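Local coordinates for protein serine acetyltransferase (Entamoeba histolytica, PDB 3Q1X) that probably catalyses the transfer of an acetyl group to the hydroxyl of L-serine, a step in cysteine biosynthesis, at residues A170-H175 with A190-W195; H175-H180 with W195-Q200; S201-A206 with K237-I242; D228-G233 with V248-N253. All coordinates share one frame; numbering follows the deposited sequence.

All four contacts join successive coils of one left-handed beta-helix. Contacts 1 and 2 share His-175 and Trp-195 and follow each other round the same two coils, across one flat face, then the next; their centres lie about 10 Å apart. Contact 4 continues the sheet of contact 2, since strands 197-198 and 231-232 are neighbours in it, also with about 10 Å between centres. Contact 3 belongs to the remaining face; its Leu-204 CD1 meets Ile-192 CD1 of contact 1 at 3.5 Å in the interior. Contacts 2 and 3 border different bound serines in equivalent sites between subunits: Asp-179 holds the amino group of one, and Ala-206 touches the other, whose amino group Asp-179 of the third subunit holds.

Contact 1. Residues A170-H175 with A190-W195; sequences ASIKGH and AIIGEW
Residues 170-175 and 190-195 pair as parallel strands on neighbouring coils of the beta-helix, and at their C-terminal corner the ring of Trp-195 lies against that of His-175. The two rings form an offset stack, with centroids 4.2 Å apart and planes at 17°. CB of His-175 sits over the five-membered ring of Trp-195, 3.5 Å from its centroid. With CG anti to the carbonyl carbon (chi1 -62°), the imidazole extends over the indole. Both residues have left-handed helical backbone angles at this corner, and Tyr-229 stacks next on Trp-195, a ladder of aromatic rings along one edge of the left-handed beta-helix. Inside the prism Ile-172 and Ile-192 run side by side, CG1 of Ile-172 lying 4.0 Å from CD1 of Ile-192; branched aliphatic residues fill such a narrow interior. Backbone bonds link the strands, the shortest from Ile-192 N to Ser-171 O at 2.8 Å. Glu-194, bent at chi2, folds back so that OE2 accepts a weak bond from Gly-174 N at 3.1 Å. Outside, a water accepts from Ser-171 OG and donates to Ala-190 O. At the sheet edge Arg-137 of helix 128-144 bonds the carbonyl oxygens of Ile-172 and Lys-173.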
loop_
_atom_site.group_PDB
_atom_site.type_symbol
_atom_site.label_atom_id
_atom_site.label_comp_id
_atom_site.label_asym_id
_atom_site.label_seq_id
_atom_site.Cartn_x
_atom_site.Cartn_y
_atom_site.Cartn_z
ATOM N N ALA A 170 -0.670 -5.521 19.699
ATOM C CA ALA A 170 -1.910 -4.797 19.980
ATOM C C ALA A 170 -2.984 -5.758 20.471
ATOM O O ALA A 170 -3.067 -6.897 20.013
ATOM C CB ALA A 170 -2.385 -4.044 18.745
ATOM N N SER A 171 -3.785 -5.295 21.422
ATOM C CA SER A 171 -4.912 -6.064 21.940
ATOM C C SER A 171 -6.200 -5.422 21.455
ATOM O O SER A 171 -6.462 -4.258 21.740
ATOM C CB SER A 171 -4.876 -6.117 23.469
ATOM O OG SER A 171 -3.580 -6.446 23.929
ATOM N N ILE A 172 -7.001 -6.175 20.705
ATOM C CA ILE A 172 -8.214 -5.624 20.103
ATOM C C ILE A 172 -9.425 -6.523 20.353
ATOM O O ILE A 172 -9.426 -7.706 19.990
ATOM C CB ILE A 172 -8.047 -5.361 18.571
ATOM C CG1 ILE A 172 -6.734 -4.623 18.270
ATOM C CG2 ILE A 172 -9.234 -4.580 18.027
ATOM C CD1 ILE A 172 -6.420 -4.479 16.784
ATOM N N LYS A 173 -10.458 -5.957 20.972
ATOM C CA LYS A 173 -11.692 -6.688 21.223
ATOM C C LYS A 173 -12.537 -6.824 19.953
ATOM O O LYS A 173 -12.111 -6.395 18.880
ATOM C CB LYS A 173 -12.480 -6.045 22.369
ATOM C CG LYS A 173 -11.743 -6.136 23.711
ATOM C CD LYS A 173 -12.661 -5.853 24.887
ATOM C CE LYS A 173 -11.946 -6.107 26.208
ATOM N NZ LYS A 173 -12.229 -5.032 27.214
ATOM N N GLY A 174 -13.715 -7.439 20.083
ATOM C CA GLY A 174 -14.572 -7.750 18.939
ATOM C C GLY A 174 -15.375 -6.592 18.380
ATOM O O GLY A 174 -15.255 -5.458 18.839
ATOM N N HIS A 175 -16.219 -6.899 17.400
ATOM C CA HIS A 175 -16.971 -5.899 16.644
ATOM C C HIS A 175 -16.060 -4.769 16.164
ATOM O O HIS A 175 -16.401 -3.588 16.270
ATOM C CB HIS A 175 -18.145 -5.341 17.472
ATOM C CG HIS A 175 -19.157 -6.371 17.865
ATOM N ND1 HIS A 175 -20.282 -6.635 17.115
ATOM C CD2 HIS A 175 -19.217 -7.197 18.935
ATOM C CE1 HIS A 175 -20.993 -7.579 17.706
ATOM N NE2 HIS A 175 -20.366 -7.940 18.811
ATOM N N ALA A 190 -0.888 -0.888 22.127
ATOM C CA ALA A 190 -2.235 -0.342 22.001
ATOM C C ALA A 190 -3.257 -1.332 22.550
ATOM O O ALA A 190 -3.115 -2.540 22.384
ATOM C CB ALA A 190 -2.540 0.004 20.554
ATOM N N ILE A 191 -4.272 -0.819 23.233
ATOM C CA ILE A 191 -5.375 -1.647 23.726
ATOM C C ILE A 191 -6.668 -1.022 23.216
ATOM O O ILE A 191 -6.902 0.167 23.415
ATOM C CB ILE A 191 -5.389 -1.727 25.283
ATOM C CG1 ILE A 191 -4.077 -2.337 25.812
ATOM C CG2 ILE A 191 -6.655 -2.445 25.797
ATOM C CD1 ILE A 191 -4.083 -3.835 26.069
ATOM N N ILE A 192 -7.503 -1.826 22.561
ATOM C CA ILE A 192 -8.713 -1.318 21.925
ATOM C C ILE A 192 -9.917 -2.146 22.360
ATOM O O ILE A 192 -9.905 -3.369 22.262
ATOM C CB ILE A 192 -8.600 -1.355 20.376
ATOM C CG1 ILE A 192 -7.440 -0.479 19.899
ATOM C CG2 ILE A 192 -9.911 -0.939 19.722
ATOM C CD1 ILE A 192 -7.098 -0.664 18.418
ATOM N N GLY A 193 -10.964 -1.476 22.821
ATOM C CA GLY A 193 -12.155 -2.163 23.293
ATOM C C GLY A 193 -13.069 -2.636 22.177
ATOM O O GLY A 193 -12.672 -2.691 21.003
ATOM N N GLU A 194 -14.298 -2.976 22.554
ATOM C CA GLU A 194 -15.320 -3.471 21.641
ATOM C C GLU A 194 -15.875 -2.331 20.794
ATOM O O GLU A 194 -15.867 -1.175 21.225
ATOM C CB GLU A 194 -16.464 -4.102 22.457
ATOM C CG GLU A 194 -17.347 -5.094 21.714
ATOM C CD GLU A 194 -16.752 -6.493 21.638
ATOM O OE1 GLU A 194 -17.284 -7.316 20.863
ATOM O OE2 GLU A 194 -15.757 -6.774 22.344
ATOM N N TRP A 195 -16.368 -2.656 19.599
ATOM C CA TRP A 195 -17.047 -1.683 18.745
ATOM C C TRP A 195 -16.206 -0.449 18.432
ATOM O O TRP A 195 -16.667 0.687 18.564
ATOM C CB TRP A 195 -18.407 -1.287 19.346
ATOM C CG TRP A 195 -19.485 -2.244 19.018
ATOM C CD1 TRP A 195 -20.064 -3.143 19.857
ATOM C CD2 TRP A 195 -20.134 -2.390 17.753
ATOM N NE1 TRP A 195 -21.042 -3.849 19.195
ATOM C CE2 TRP A 195 -21.105 -3.405 17.898
ATOM C CE3 TRP A 195 -19.988 -1.759 16.507
ATOM C CZ2 TRP A 195 -21.926 -3.813 16.840
ATOM C CZ3 TRP A 195 -20.806 -2.167 15.451
ATOM C CH2 TRP A 195 -21.763 -3.184 15.629
HETATM O O HOH W 1 -1.548 -4.417 23.648
HETATM O O HOH W 2 -13.472 -3.107 18.289
#

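Contact 2. Residues H175-H180 with W195-Q200. With SER (serine), chain B.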
loop_
_atom_site.group_PDB
_atom_site.type_symbol
_atom_site.label_atom_id
_atom_site.label_comp_id
_atom_site.label_asym_id
_atom_site.label_seq_id
_atom_site.Cartn_x
_atom_site.Cartn_y
_atom_site.Cartn_z
ATOM N N HIS A 175 -16.219 -6.899 17.400
ATOM C CA HIS A 175 -16.971 -5.899 16.644
ATOM C C HIS A 175 -16.060 -4.769 16.164
ATOM O O HIS A 175 -16.401 -3.588 16.270
ATOM C CB HIS A 175 -18.145 -5.341 17.472
ATOM C CG HIS A 175 -19.157 -6.371 17.865
ATOM N ND1 HIS A 175 -20.282 -6.635 17.115
ATOM C CD2 HIS A 175 -19.217 -7.197 18.935
ATOM C CE1 HIS A 175 -20.993 -7.579 17.706
ATOM N NE2 HIS A 175 -20.366 -7.940 18.811
ATOM N N PHE A 176 -14.900 -5.152 15.644
ATOM C CA PHE A 176 -13.876 -4.216 15.236
ATOM C C PHE A 176 -13.975 -3.962 13.736
ATOM O O PHE A 176 -14.142 -4.895 12.945
ATOM C CB PHE A 176 -12.492 -4.758 15.614
ATOM C CG PHE A 176 -11.357 -3.828 15.290
ATOM C CD1 PHE A 176 -11.308 -2.543 15.820
ATOM C CD2 PHE A 176 -10.336 -4.241 14.455
ATOM C CE1 PHE A 176 -10.251 -1.678 15.511
ATOM C CE2 PHE A 176 -9.263 -3.387 14.142
ATOM C CZ PHE A 176 -9.225 -2.101 14.673
ATOM N N PHE A 177 -13.878 -2.695 13.349
ATOM C CA PHE A 177 -13.957 -2.319 11.934
ATOM C C PHE A 177 -12.997 -1.204 11.557
ATOM O O PHE A 177 -13.052 -0.106 12.117
ATOM C CB PHE A 177 -15.393 -1.932 11.568
ATOM C CG PHE A 177 -15.586 -1.527 10.117
ATOM C CD1 PHE A 177 -15.045 -2.280 9.068
ATOM C CD2 PHE A 177 -16.367 -0.418 9.804
ATOM C CE1 PHE A 177 -15.249 -1.904 7.732
ATOM C CE2 PHE A 177 -16.587 -0.036 8.475
ATOM C CZ PHE A 177 -16.024 -0.779 7.437
ATOM N N ILE A 178 -12.115 -1.497 10.602
ATOM C CA ILE A 178 -11.309 -0.487 9.936
ATOM C C ILE A 178 -11.890 -0.283 8.530
ATOM O O ILE A 178 -11.863 -1.191 7.709
ATOM C CB ILE A 178 -9.812 -0.891 9.830
ATOM C CG1 ILE A 178 -9.180 -1.044 11.218
ATOM C CG2 ILE A 178 -9.047 0.130 9.002
ATOM C CD1 ILE A 178 -7.949 -1.923 11.245
ATOM N N ASP A 179 -12.424 0.904 8.264
ATOM C CA ASP A 179 -12.922 1.240 6.938
ATOM C C ASP A 179 -11.849 1.948 6.144
ATOM O O ASP A 179 -11.191 2.860 6.661
ATOM C CB ASP A 179 -14.152 2.146 7.038
ATOM C CG ASP A 179 -14.992 2.146 5.773
ATOM O OD1 ASP A 179 -14.693 1.409 4.794
ATOM O OD2 ASP A 179 -15.986 2.888 5.759
ATOM N N HIS A 180 -11.689 1.520 4.890
ATOM C CA HIS A 180 -10.700 2.071 3.934
ATOM C C HIS A 180 -9.281 1.648 4.303
ATOM O O HIS A 180 -8.651 0.870 3.571
ATOM C CB HIS A 180 -10.874 3.582 3.759
ATOM C CG HIS A 180 -12.170 3.948 3.108
ATOM N ND1 HIS A 180 -13.169 4.643 3.762
ATOM C CD2 HIS A 180 -12.647 3.678 1.872
ATOM C CE1 HIS A 180 -14.191 4.810 2.941
ATOM N NE2 HIS A 180 -13.901 4.232 1.790
ATOM N N TRP A 195 -16.368 -2.656 19.599
ATOM C CA TRP A 195 -17.047 -1.683 18.745
ATOM C C TRP A 195 -16.206 -0.449 18.432
ATOM O O TRP A 195 -16.667 0.687 18.564
ATOM C CB TRP A 195 -18.407 -1.287 19.346
ATOM C CG TRP A 195 -19.485 -2.244 19.018
ATOM C CD1 TRP A 195 -20.064 -3.143 19.857
ATOM C CD2 TRP A 195 -20.134 -2.390 17.753
ATOM N NE1 TRP A 195 -21.042 -3.849 19.195
ATOM C CE2 TRP A 195 -21.105 -3.405 17.898
ATOM C CE3 TRP A 195 -19.988 -1.759 16.507
ATOM C CZ2 TRP A 195 -21.926 -3.813 16.840
ATOM C CZ3 TRP A 195 -20.806 -2.167 15.451
ATOM C CH2 TRP A 195 -21.763 -3.184 15.629
ATOM N N CYS A 196 -14.964 -0.677 18.025
ATOM C CA CYS A 196 -14.111 0.412 17.582
ATOM C C CYS A 196 -14.226 0.523 16.075
ATOM O O CYS A 196 -14.113 -0.476 15.355
ATOM C CB CYS A 196 -12.660 0.199 18.004
ATOM S SG CYS A 196 -11.618 1.636 17.729
ATOM N N ARG A 197 -14.503 1.734 15.609
ATOM C CA ARG A 197 -14.593 2.023 14.188
ATOM C C ARG A 197 -13.477 2.987 13.817
ATOM O O ARG A 197 -13.416 4.099 14.338
ATOM C CB ARG A 197 -15.954 2.635 13.853
ATOM C CG ARG A 197 -16.232 2.788 12.372
ATOM C CD ARG A 197 -17.637 3.327 12.153
ATOM N NE ARG A 197 -18.658 2.413 12.665
ATOM C CZ ARG A 197 -19.945 2.710 12.808
ATOM N NH1 ARG A 197 -20.405 3.918 12.496
ATOM N NH2 ARG A 197 -20.776 1.792 13.278
ATOM N N ILE A 198 -12.598 2.556 12.919
ATOM C CA ILE A 198 -11.393 3.317 12.575
ATOM C C ILE A 198 -11.320 3.569 11.076
ATOM O O ILE A 198 -11.514 2.653 10.277
ATOM C CB ILE A 198 -10.100 2.582 13.055
ATOM C CG1 ILE A 198 -10.062 2.495 14.585
ATOM C CG2 ILE A 198 -8.832 3.242 12.503
ATOM C CD1 ILE A 198 -8.852 1.752 15.149
ATOM N N TYR A 199 -11.012 4.809 10.710
ATOM C CA TYR A 199 -10.869 5.211 9.325
ATOM C C TYR A 199 -9.415 5.315 8.852
ATOM O O TYR A 199 -8.455 5.160 9.637
ATOM C CB TYR A 199 -11.624 6.517 9.076
ATOM C CG TYR A 199 -13.105 6.310 9.113
ATOM C CD1 TYR A 199 -13.804 5.954 7.957
ATOM C CD2 TYR A 199 -13.818 6.414 10.316
ATOM C CE1 TYR A 199 -15.177 5.733 7.989
ATOM C CE2 TYR A 199 -15.199 6.192 10.359
ATOM C CZ TYR A 199 -15.868 5.858 9.190
ATOM O OH TYR A 199 -17.222 5.630 9.218
ATOM N N GLN A 200 -9.278 5.581 7.557
ATOM C CA GLN A 200 -7.988 5.727 6.898
ATOM C C GLN A 200 -7.101 6.719 7.648
ATOM O O GLN A 200 -7.604 7.673 8.256
ATOM C CB GLN A 200 -8.181 6.150 5.430
ATOM C CG GLN A 200 -8.926 7.478 5.193
ATOM C CD GLN A 200 -10.444 7.339 5.120
ATOM O OE1 GLN A 200 -11.030 6.459 5.734
ATOM N NE2 GLN A 200 -11.086 8.244 4.382
HETATM N N SER B . -17.365 3.579 3.519
HETATM C CA SER B . -18.118 4.754 4.054
HETATM C C SER B . -19.241 5.148 3.106
HETATM O O SER B . -19.386 4.579 2.025
HETATM C CB SER B . -17.174 5.938 4.278
HETATM O OG SER B . -16.646 6.413 3.046
HETATM O OXT SER B . -20.023 6.042 3.403
HETATM O O HOH W 3 -16.777 -1.211 14.889
HETATM O O HOH W 4 -17.848 3.920 7.384
#
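OD2 of Asp-179 receives two donors: the amino nitrogen of a bound serine at 2.7 Å and a water, also at 2.7 Å, which in turn accepts from Tyr-199 OH on the adjacent coil. An acidic side chain suits a place beside an amino group, and chi1 of -160°, with CG anti to the backbone N, sets the carboxylate beside the tyrosine ring, Asp-179 OD2 3.7 Å from Tyr-199 CE1. Asp-114 of the same chain and Arg-222 of the second subunit also bond this serine, so the site straddles a subunit interface. His-180 borders the ligand with its ring edge and runs side by side with Gln-200, whose amide plane stands 77° from the imidazole. Gln-200 NE2 bonds Thr-203 OG1 of the second subunit, where Arg-197 NH1 bonds the backbone O of His-208 and Tyr-199 OH its backbone N. Within the beta-helix, Phe-176 presents its edge to Ile-198, with CE1 3.7 Å from CD1, while Ile-178 lies beside Ile-198 and points the same way. Parallel-strand bonds keep the coils in step, among them Phe-177 N to Cys-196 O at 3.0 Å and Ile-198 N to Phe-177 O at 2.8 Å. Strand 197-198 is flanked in its sheet by 177-178 and 231-232; helix 128-144 packs on Phe-176, and helix 82-113 on Phe-177 and Trp-195.

Contact 3. Residues S201-A206 with K237-I242; sequences SVTLGA and KVLGNI. With SER (serine), chain C.
Thr-203, Val-238 and Lys-237 bury the most surface where parallel strands 203-205 and 237-239 meet. Thr-203 uses its two branches differently: CG2, anti to the backbone N, packs 3.6 Å from Leu-239 CD2, while OG1 bonds Gln-200 NE2 of the third subunit. Lys-237 crosses the threonine with its aliphatic chain, CD lying 3.7 Å from Thr-203 OG1. Bends at chi2 (-50°) and chi4 (-55°) curl the amine back to Gly-235 O, and NZ also bonds Asn-253 of the third subunit, so the long chain both covers a neighbour and reaches a subunit boundary. Inward, Val-238 lies side by side with Leu-204, its CB 3.8 Å from Leu-204 CD2; compact aliphatic groups fit this interior. Val-238 N donates to Thr-203 O at 2.8 Å, Gly-205 N to Val-238 O and Gly-240 N to Gly-205 O. Glycine suits position 205, where a side chain would run into Thr-203 CG2, and 240, where phi of 99° would jam one against the preceding carbonyl oxygen. Just beyond, Ala-206 O lies 3.3 Å from CB of a bound serine. Short parallel strands on left-handed coils, each pointing an aliphatic residue inward, mark the left-handed beta-helix of hexapeptide-repeat acyltransferases, here bordering a serine pocket at a subunit interface.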
loop_
_atom_site.group_PDB
_atom_site.type_symbol
_atom_site.label_atom_id
_atom_site.label_comp_id
_atom_site.label_asym_id
_atom_site.label_seq_id
_atom_site.Cartn_x
_atom_site.Cartn_y
_atom_site.Cartn_z
ATOM N N SER A 201 -5.796 6.457 7.642
ATOM C CA SER A 201 -4.794 7.383 8.171
ATOM C C SER A 201 -4.853 7.652 9.678
ATOM O O SER A 201 -4.314 8.665 10.151
ATOM C CB SER A 201 -4.865 8.707 7.396
ATOM O OG SER A 201 -4.302 8.558 6.106
ATOM N N VAL A 202 -5.477 6.743 10.425
ATOM C CA VAL A 202 -5.552 6.868 11.881
ATOM C C VAL A 202 -4.357 6.208 12.533
ATOM O O VAL A 202 -4.043 5.052 12.238
ATOM C CB VAL A 202 -6.852 6.267 12.439
ATOM C CG1 VAL A 202 -6.726 5.950 13.940
ATOM C CG2 VAL A 202 -8.007 7.205 12.170
ATOM N N THR A 203 -3.694 6.946 13.413
ATOM C CA THR A 203 -2.647 6.369 14.254
ATOM C C THR A 203 -3.109 6.202 15.696
ATOM O O THR A 203 -3.588 7.154 16.324
ATOM C CB THR A 203 -1.337 7.184 14.206
ATOM O OG1 THR A 203 -0.815 7.166 12.866
ATOM C CG2 THR A 203 -0.296 6.593 15.161
ATOM N N LEU A 204 -2.973 4.977 16.196
ATOM C CA LEU A 204 -3.068 4.678 17.620
ATOM C C LEU A 204 -1.684 4.208 18.011
ATOM O O LEU A 204 -1.396 3.016 17.980
ATOM C CB LEU A 204 -4.103 3.585 17.898
ATOM C CG LEU A 204 -5.575 3.995 17.819
ATOM C CD1 LEU A 204 -6.464 2.779 17.941
ATOM C CD2 LEU A 204 -5.923 5.014 18.908
ATOM N N GLY A 205 -0.817 5.159 18.337
ATOM C CA GLY A 205 0.603 4.861 18.420
ATOM C C GLY A 205 1.428 5.805 19.257
ATOM O O GLY A 205 0.973 6.297 20.287
ATOM N N ALA A 206 2.660 6.031 18.804
ATOM C CA ALA A 206 3.618 6.851 19.519
ATOM C C ALA A 206 4.609 7.487 18.553
ATOM O O ALA A 206 4.815 6.985 17.447
ATOM C CB ALA A 206 4.359 6.007 20.564
ATOM N N LYS A 237 -4.517 11.478 14.821
ATOM C CA LYS A 237 -3.265 10.953 15.368
ATOM C C LYS A 237 -3.348 10.925 16.887
ATOM O O LYS A 237 -3.221 11.961 17.548
ATOM C CB LYS A 237 -2.044 11.776 14.912
ATOM C CG LYS A 237 -1.891 11.986 13.390
ATOM C CD LYS A 237 -1.996 10.676 12.615
ATOM C CE LYS A 237 -1.742 10.867 11.112
ATOM N NZ LYS A 237 -2.615 11.877 10.455
ATOM N N VAL A 238 -3.552 9.733 17.428
ATOM C CA VAL A 238 -3.708 9.546 18.869
ATOM C C VAL A 238 -2.423 8.926 19.391
ATOM O O VAL A 238 -2.098 7.778 19.067
ATOM C CB VAL A 238 -4.936 8.664 19.193
ATOM C CG1 VAL A 238 -5.193 8.617 20.697
ATOM C CG2 VAL A 238 -6.167 9.190 18.463
ATOM N N LEU A 239 -1.672 9.698 20.175
ATOM C CA LEU A 239 -0.302 9.323 20.491
ATOM C C LEU A 239 0.011 9.290 21.978
ATOM O O LEU A 239 -0.443 10.141 22.743
ATOM C CB LEU A 239 0.689 10.240 19.759
ATOM C CG LEU A 239 0.544 10.365 18.232
ATOM C CD1 LEU A 239 1.464 11.425 17.695
ATOM C CD2 LEU A 239 0.802 9.044 17.502
ATOM N N GLY A 240 0.800 8.295 22.372
ATOM C CA GLY A 240 1.309 8.206 23.734
ATOM C C GLY A 240 0.525 7.259 24.617
ATOM O O GLY A 240 -0.530 6.743 24.222
ATOM N N ASN A 241 1.050 7.033 25.819
ATOM C CA ASN A 241 0.398 6.187 26.807
ATOM C C ASN A 241 -0.755 6.961 27.446
ATOM O O ASN A 241 -0.668 7.416 28.590
ATOM C CB ASN A 241 1.410 5.723 27.866
ATOM C CG ASN A 241 0.785 4.812 28.923
ATOM O OD1 ASN A 241 -0.326 4.296 28.751
ATOM N ND2 ASN A 241 1.501 4.618 30.028
ATOM N N ILE A 242 -1.832 7.103 26.683
ATOM C CA ILE A 242 -2.986 7.899 27.084
ATOM C C ILE A 242 -4.240 7.034 27.058
ATOM O O ILE A 242 -4.261 5.980 26.417
ATOM C CB ILE A 242 -3.169 9.139 26.170
ATOM C CG1 ILE A 242 -3.316 8.714 24.698
ATOM C CG2 ILE A 242 -2.010 10.130 26.373
ATOM C CD1 ILE A 242 -3.725 9.831 23.764
HETATM N N SER C . 7.413 1.939 16.372
HETATM C CA SER C . 7.282 2.928 17.484
HETATM C C SER C . 6.949 2.224 18.792
HETATM O O SER C . 6.747 1.012 18.824
HETATM C CB SER C . 6.206 3.967 17.153
HETATM O OG SER C . 4.919 3.367 17.087
HETATM O OXT SER C . 6.876 2.855 19.839
#

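Contact 4. Residues D228-G233 with V248-N253; sequences DYVTIG and VRIGAN
Ile-250 and Ile-232 lie side by side, pointing the same way into the interior, with CD1 of Ile-250 3.8 Å from CG1 of Ile-232. The shared first torsion (chi1 -62° and -49°), with CG1 anti to the carbonyl carbon, lays the two chains alongside each other from one coil to the next, as the aliphatic position of a hexapeptide repeat does in a left-handed beta-helix. Val-230 reaches Ile-250 with CG1, 4.3 Å from CD1, and faces Val-248 with CG2; the short branched valine fits near the corner. Three parallel-strand bonds set this spacing: Thr-231 N to Val-248 O at 3.0 Å, Ile-250 N to Thr-231 O at 2.8 Å, and Gly-233 N to Ile-250 O at 2.8 Å. The last donor is tilted 31° from the carbonyl plane as the chain turns away. A CB at Gly-233 would fall on Ile-250 O, hence the glycine. Outside the coils, Thr-231 OG1 bonds NE2 of Gln-210 of the second subunit, Arg-249 NH2 bonds its backbone O, and Tyr-229 OH bonds Glu-212 there, polar ends facing the trimer interface. Strand 231-232 sits in its parallel sheet between 197-198 and 248-250, and strand 264-266 follows on the far side of 248-250.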
loop_
_atom_site.group_PDB
_atom_site.type_symbol
_atom_site.label_atom_id
_atom_site.label_comp_id
_atom_site.label_asym_id
_atom_site.label_seq_id
_atom_site.Cartn_x
_atom_site.Cartn_y
_atom_site.Cartn_z
ATOM N N ASP A 228 -14.763 1.333 24.720
ATOM C CA ASP A 228 -15.774 0.743 23.840
ATOM C C ASP A 228 -16.545 1.811 23.073
ATOM O O ASP A 228 -16.660 2.952 23.525
ATOM C CB ASP A 228 -16.748 -0.114 24.654
ATOM C CG ASP A 228 -16.048 -1.194 25.462
ATOM O OD1 ASP A 228 -14.997 -1.700 25.021
ATOM O OD2 ASP A 228 -16.564 -1.554 26.541
ATOM N N TYR A 229 -17.056 1.445 21.901
ATOM C CA TYR A 229 -17.877 2.346 21.089
ATOM C C TYR A 229 -17.173 3.664 20.743
ATOM O O TYR A 229 -17.761 4.750 20.832
ATOM C CB TYR A 229 -19.220 2.605 21.775
ATOM C CG TYR A 229 -20.062 1.366 21.916
ATOM C CD1 TYR A 229 -20.878 0.943 20.872
ATOM C CD2 TYR A 229 -20.034 0.606 23.089
ATOM C CE1 TYR A 229 -21.645 -0.201 20.986
ATOM C CE2 TYR A 229 -20.806 -0.544 23.215
ATOM C CZ TYR A 229 -21.611 -0.938 22.157
ATOM O OH TYR A 229 -22.386 -2.072 22.265
ATOM N N VAL A 230 -15.908 3.550 20.350
ATOM C CA VAL A 230 -15.110 4.693 19.944
ATOM C C VAL A 230 -15.030 4.738 18.428
ATOM O O VAL A 230 -14.829 3.705 17.777
ATOM C CB VAL A 230 -13.693 4.621 20.545
ATOM C CG1 VAL A 230 -12.783 5.723 19.991
ATOM C CG2 VAL A 230 -13.768 4.676 22.064
ATOM N N THR A 231 -15.210 5.934 17.876
ATOM C CA THR A 231 -15.030 6.160 16.442
ATOM C C THR A 231 -13.895 7.146 16.222
ATOM O O THR A 231 -13.894 8.251 16.781
ATOM C CB THR A 231 -16.322 6.668 15.771
ATOM O OG1 THR A 231 -17.413 5.837 16.167
ATOM C CG2 THR A 231 -16.198 6.640 14.246
ATOM N N ILE A 232 -12.922 6.749 15.405
ATOM C CA ILE A 232 -11.751 7.584 15.184
ATOM C C ILE A 232 -11.704 8.019 13.730
ATOM O O ILE A 232 -11.481 7.202 12.832
ATOM C CB ILE A 232 -10.435 6.887 15.608
ATOM C CG1 ILE A 232 -10.581 6.297 17.010
ATOM C CG2 ILE A 232 -9.284 7.886 15.595
ATOM C CD1 ILE A 232 -9.413 5.496 17.476
ATOM N N GLY A 233 -11.925 9.311 13.514
ATOM C CA GLY A 233 -12.076 9.870 12.178
ATOM C C GLY A 233 -10.796 9.936 11.378
ATOM O O GLY A 233 -9.700 9.799 11.929
ATOM N N VAL A 248 -16.602 7.676 22.653
ATOM C CA VAL A 248 -15.871 8.860 22.223
ATOM C C VAL A 248 -15.892 8.949 20.694
ATOM O O VAL A 248 -15.697 7.950 20.002
ATOM C CB VAL A 248 -14.406 8.842 22.751
ATOM C CG1 VAL A 248 -13.571 9.932 22.104
ATOM C CG2 VAL A 248 -14.381 8.994 24.275
ATOM N N ARG A 249 -16.165 10.147 20.185
ATOM C CA ARG A 249 -16.095 10.437 18.756
ATOM C C ARG A 249 -14.901 11.358 18.509
ATOM O O ARG A 249 -14.785 12.415 19.137
ATOM C CB ARG A 249 -17.395 11.103 18.283
ATOM C CG ARG A 249 -18.635 10.212 18.360
ATOM C CD ARG A 249 -19.923 11.029 18.566
ATOM N NE ARG A 249 -21.132 10.237 18.317
ATOM C CZ ARG A 249 -22.105 10.567 17.467
ATOM N NH1 ARG A 249 -22.046 11.698 16.766
ATOM N NH2 ARG A 249 -23.150 9.763 17.319
ATOM N N ILE A 250 -14.001 10.947 17.620
ATOM C CA ILE A 250 -12.830 11.760 17.287
ATOM C C ILE A 250 -12.912 12.259 15.849
ATOM O O ILE A 250 -13.063 11.465 14.917
ATOM C CB ILE A 250 -11.515 10.990 17.522
ATOM C CG1 ILE A 250 -11.387 10.610 19.002
ATOM C CG2 ILE A 250 -10.313 11.827 17.084
ATOM C CD1 ILE A 250 -10.547 9.374 19.254
ATOM N N GLY A 251 -12.814 13.578 15.684
ATOM C CA GLY A 251 -12.946 14.227 14.375
ATOM C C GLY A 251 -11.734 14.102 13.472
ATOM O O GLY A 251 -10.655 13.672 13.904
ATOM N N ALA A 252 -11.909 14.493 12.210
ATOM C CA ALA A 252 -10.861 14.345 11.195
ATOM C C ALA A 252 -9.595 15.151 11.518
ATOM O O ALA A 252 -9.665 16.247 12.077
ATOM C CB ALA A 252 -11.397 14.704 9.813
ATOM N N ASN A 253 -8.442 14.580 11.176
ATOM C CA ASN A 253 -7.137 15.228 11.339
ATOM C C ASN A 253 -6.770 15.669 12.763
ATOM O O ASN A 253 -5.856 16.472 12.946
ATOM C CB ASN A 253 -6.990 16.402 10.357
ATOM C CG ASN A 253 -6.661 15.947 8.944
ATOM O OD1 ASN A 253 -6.539 14.751 8.675
ATOM N ND2 ASN A 253 -6.511 16.905 8.035
#